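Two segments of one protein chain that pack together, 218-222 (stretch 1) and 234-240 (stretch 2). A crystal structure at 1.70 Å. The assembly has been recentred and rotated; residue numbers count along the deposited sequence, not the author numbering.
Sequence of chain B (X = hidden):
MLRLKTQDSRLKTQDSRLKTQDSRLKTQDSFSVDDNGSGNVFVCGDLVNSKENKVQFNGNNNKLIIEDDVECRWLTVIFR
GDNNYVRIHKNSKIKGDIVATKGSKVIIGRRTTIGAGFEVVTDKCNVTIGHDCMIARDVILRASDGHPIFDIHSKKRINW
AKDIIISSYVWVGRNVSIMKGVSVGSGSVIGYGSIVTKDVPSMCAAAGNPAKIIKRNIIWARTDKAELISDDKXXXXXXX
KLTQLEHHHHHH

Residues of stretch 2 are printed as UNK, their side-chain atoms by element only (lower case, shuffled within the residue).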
ATOM      1  N   ILE B 218      20.537 -16.859  -3.978  1.00 16.04           N
ATOM      2  CA  ILE B 218      19.835 -17.147  -2.730  1.00 14.50           C
ATOM      3  C   ILE B 218      18.679 -18.122  -2.917  1.00 16.35           C
ATOM      4  O   ILE B 218      18.244 -18.388  -4.038  1.00 14.76           O
ATOM      5  CB  ILE B 218      19.293 -15.853  -2.064  1.00 14.05           C
ATOM      6  CG1 ILE B 218      18.294 -15.141  -2.984  1.00 18.78           C
ATOM      7  CG2 ILE B 218      20.430 -14.920  -1.718  1.00 20.55           C
ATOM      8  CD1 ILE B 218      16.862 -15.591  -2.816  1.00 15.69           C
ATOM      9  N   ILE B 219      18.194 -18.645  -1.796  1.00 13.67           N
ATOM     10  CA  ILE B 219      17.007 -19.490  -1.756  1.00 12.71           C
ATOM     11  C   ILE B 219      16.399 -19.337  -0.360  1.00 14.75           C
ATOM     12  O   ILE B 219      17.111 -19.022   0.594  1.00 18.46           O
ATOM     13  CB  ILE B 219      17.347 -20.967  -2.053  1.00 13.26           C
ATOM     14  CG1 ILE B 219      16.086 -21.742  -2.444  1.00 13.21           C
ATOM     15  CG2 ILE B 219      18.053 -21.625  -0.863  1.00 17.42           C
ATOM     16  CD1 ILE B 219      16.367 -23.112  -3.049  1.00 15.61           C
ATOM     17  N   TRP B 220      15.091 -19.542  -0.247  1.00 14.86           N
ATOM     18  CA  TRP B 220      14.371 -19.326   1.015  1.00 12.40           C
ATOM     19  C   TRP B 220      13.819 -20.636   1.559  1.00 13.38           C
ATOM     20  O   TRP B 220      13.790 -21.644   0.856  1.00 12.29           O
ATOM     21  CB  TRP B 220      13.206 -18.357   0.780  1.00 11.54           C
ATOM     22  CG  TRP B 220      12.220 -18.921  -0.204  1.00 11.85           C
ATOM     23  CD1 TRP B 220      12.335 -18.928  -1.565  1.00 12.42           C
ATOM     24  CD2 TRP B 220      10.994 -19.602   0.100  1.00 12.81           C
ATOM     25  NE1 TRP B 220      11.251 -19.560  -2.130  1.00 11.21           N
ATOM     26  CE2 TRP B 220      10.413 -19.984  -1.131  1.00 10.89           C
ATOM     27  CE3 TRP B 220      10.323 -19.910   1.291  1.00 16.02           C
ATOM     28  CZ2 TRP B 220       9.190 -20.658  -1.204  1.00 10.95           C
ATOM     29  CZ3 TRP B 220       9.107 -20.592   1.215  1.00 13.34           C
ATOM     30  CH2 TRP B 220       8.559 -20.958  -0.021  1.00 15.10           C
ATOM     31  N   ALA B 221      13.373 -20.616   2.813  1.00 13.27           N
ATOM     32  CA  ALA B 221      12.651 -21.747   3.383  1.00 14.86           C
ATOM     33  C   ALA B 221      11.517 -21.253   4.270  1.00 15.81           C
ATOM     34  O   ALA B 221      11.533 -20.113   4.743  1.00 18.43           O
ATOM     35  CB  ALA B 221      13.595 -22.654   4.172  1.00 18.11           C
ATOM     36  N   ARG B 222      10.537 -22.120   4.504  1.00 19.35           N
ATOM     37  CA  ARG B 222       9.361 -21.738   5.271  1.00 21.68           C
ATOM     38  C   ARG B 222       9.638 -21.731   6.781  1.00 26.51           C
ATOM     39  O   ARG B 222       9.217 -20.817   7.492  1.00 28.78           O
ATOM     40  CB  ARG B 222       8.197 -22.669   4.933  1.00 24.72           C
ATOM     41  CG  ARG B 222       6.822 -22.083   5.202  1.00 31.06           C
ATOM     42  CD  ARG B 222       5.725 -23.022   4.718  1.00 27.00           C
ATOM     43  NE  ARG B 222       5.520 -22.984   3.269  1.00 23.57           N
ATOM     44  CZ  ARG B 222       4.536 -22.309   2.683  1.00 25.01           C
ATOM     45  NH1 ARG B 222       4.392 -22.330   1.363  1.00 21.35           N
ATOM     46  NH2 ARG B 222       3.685 -21.612   3.427  1.00 20.54           N
ATOM     47  N   UNK B 234      12.043 -29.309   1.950  1.00 26.04           N
ATOM     48  CA  UNK B 234      11.658 -28.717   0.663  1.00 20.33           C
ATOM     49  C   UNK B 234      12.736 -27.808   0.093  1.00 16.03           C
ATOM     50  O   UNK B 234      13.022 -27.839  -1.108  1.00 17.99           O
ATOM     51  n   UNK B 234       6.673 -28.850   1.045  1.00 44.48           N
ATOM     52  n   UNK B 234       5.423 -30.713   0.537  1.00 50.91           N
ATOM     53  c   UNK B 234       6.520 -29.987   0.371  1.00 44.67           C
ATOM     54  n   UNK B 234       7.450 -30.394  -0.484  1.00 46.01           N
ATOM     55  c   UNK B 234       7.846 -27.985   0.942  1.00 43.40           C
ATOM     56  c   UNK B 234       9.110 -28.788   0.677  1.00 38.09           C
ATOM     57  c   UNK B 234      10.351 -27.933   0.792  1.00 24.22           C
ATOM     58  N   UNK B 235      13.320 -26.987   0.957  1.00 18.92           N
ATOM     59  CA  UNK B 235      14.426 -26.126   0.565  1.00 17.28           C
ATOM     60  C   UNK B 235      15.574 -26.963   0.003  1.00 14.97           C
ATOM     61  O   UNK B 235      16.108 -26.666  -1.065  1.00 19.21           O
ATOM     62  c   UNK B 235      14.911 -25.314   1.768  1.00 14.85           C
ATOM     63  s   UNK B 235      16.161 -24.091   1.365  1.00 18.35           S
ATOM     64  N   UNK B 236      15.955 -28.006   0.735  1.00 16.70           N
ATOM     65  CA  UNK B 236      17.033 -28.886   0.299  1.00 20.48           C
ATOM     66  C   UNK B 236      16.714 -29.500  -1.055  1.00 18.30           C
ATOM     67  O   UNK B 236      17.578 -29.577  -1.932  1.00 23.37           O
ATOM     68  o   UNK B 236      17.836 -29.437   2.519  1.00 26.92           O
ATOM     69  c   UNK B 236      17.286 -29.988   1.333  1.00 22.34           C
ATOM     70  N   UNK B 237      15.470 -29.937  -1.224  1.00 18.63           N
ATOM     71  CA  UNK B 237      15.046 -30.579  -2.461  1.00 20.25           C
ATOM     72  C   UNK B 237      15.183 -29.629  -3.647  1.00 21.13           C
ATOM     73  O   UNK B 237      15.804 -29.964  -4.659  1.00 17.09           O
ATOM     74  c   UNK B 237      13.596 -31.065  -2.340  1.00 21.93           C
ATOM     75  o   UNK B 237      13.127 -31.581  -3.574  1.00 34.67           O
ATOM     76  N   UNK B 238      14.605 -28.439  -3.523  1.00 15.78           N
ATOM     77  CA  UNK B 238      14.694 -27.458  -4.602  1.00 15.91           C
ATOM     78  C   UNK B 238      16.130 -26.981  -4.829  1.00 16.20           C
ATOM     79  O   UNK B 238      16.544 -26.767  -5.971  1.00 18.30           O
ATOM     80  c   UNK B 238      11.358 -26.927  -3.813  1.00 15.00           C
ATOM     81  c   UNK B 238       9.692 -27.145  -5.516  1.00 14.57           C
ATOM     82  o   UNK B 238       8.402 -27.424  -5.898  1.00 19.43           O
ATOM     83  c   UNK B 238      12.313 -26.580  -4.761  1.00 14.44           C
ATOM     84  c   UNK B 238      13.745 -26.278  -4.358  1.00 16.45           C
ATOM     85  c   UNK B 238      10.046 -27.215  -4.185  1.00 11.07           C
ATOM     86  c   UNK B 238      11.925 -26.522  -6.090  1.00 13.83           C
ATOM     87  c   UNK B 238      10.628 -26.805  -6.473  1.00 14.09           C
ATOM     88  N   UNK B 239      16.886 -26.822  -3.744  1.00 15.86           N
ATOM     89  CA  UNK B 239      18.289 -26.445  -3.846  1.00 14.57           C
ATOM     90  C   UNK B 239      19.054 -27.442  -4.715  1.00 18.38           C
ATOM     91  O   UNK B 239      19.805 -27.051  -5.604  1.00 19.27           O
ATOM     92  n   UNK B 239      20.888 -24.782  -2.700  1.00 23.06           N
ATOM     93  c   UNK B 239      22.209 -24.819  -2.667  1.00 19.00           C
ATOM     94  c   UNK B 239      18.923 -26.352  -2.455  1.00 17.08           C
ATOM     95  c   UNK B 239      21.465 -26.853  -2.308  1.00 17.39           C
ATOM     96  n   UNK B 239      22.585 -26.063  -2.431  1.00 24.95           N
ATOM     97  c   UNK B 239      20.390 -26.048  -2.478  1.00 15.41           C
ATOM     98  N   UNK B 240      18.854 -28.732  -4.461  1.00 18.01           N
ATOM     99  CA  UNK B 240      19.550 -29.764  -5.229  1.00 20.23           C
ATOM    100  C   UNK B 240      19.119 -29.740  -6.694  1.00 20.31           C
ATOM    101  O   UNK B 240      19.942 -29.841  -7.605  1.00 21.09           O
ATOM    102  c   UNK B 240      19.312 -31.140  -4.615  1.00 22.40           C
TER

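Position 234 carries seven side-chain atoms: three carbons in a row, a nitrogen, then a carbon bearing two more nitrogens. That planar, forked end is a guanidinium, so the residue is Arg 234. Its CA-to-CB bond points toward stretch 1, yet the long chain makes no contact there and stays exposed.

Position 235 has one carbon and one sulfur, with nothing beyond the sulfur. The sulfur lies 3.8 Å from CG2 of Ile 219 and 3.4 Å from the backbone O of Trp 220, while CB sits 3.8 Å from CB of Ala 221. A single carbon ending in sulfur makes this Cys 235. With chi1 in the t well, its short side chain meets three consecutive residues of stretch 1.

Position 236 shows one carbon and one oxygen and points away from the strand. It is Ser 236, and its OG is hydrogen-bonded to a residue just outside the stretches.

Position 237 again holds one carbon and one oxygen, out of reach of stretch 1. This is Ser 237, exposed in the assembly and touching a crystal neighbour.

Position 238 has a carbon leading to a six-carbon ring that bears one oxygen. Its CB is 4.3 Å from CD1 of Ile 219. The phenol identifies Tyr 238, which starts toward the strand but leads its end away; the OH is hydrogen-bonded elsewhere in the structure.

Position 239 has a carbon joined to a five-membered ring of three carbons and two nitrogens, an imidazole. CD1 of Ile 219 lies 3.8 Å from the backbone N and 4.2 Å from CB, so the contact is made near the root of the side chain. The residue is His 239, buried and set sideways to the strand.

Position 240 has a lone side-chain carbon, out of reach of stretch 1: Ala 240.

The helix lies over a strand running roughly antiparallel to it, at 148°, with the axes approaching to 9.1 Å. The backbones come nearest where two small side chains meet: CA of Cys 235 and CA of Ala 221 are 5.5 Å apart, whereas CA of Ile 219 and CA of His 239 are 7.4 Å apart. Ile 219, extended with both chi angles t, spans that wider end, its CG2 against Cys 235 SG and its CD1 near the backbone of Tyr 238 and His 239. The packing between the stretches is chiefly apolar.

Stretch 2, residues 234-240: RCSSYHA
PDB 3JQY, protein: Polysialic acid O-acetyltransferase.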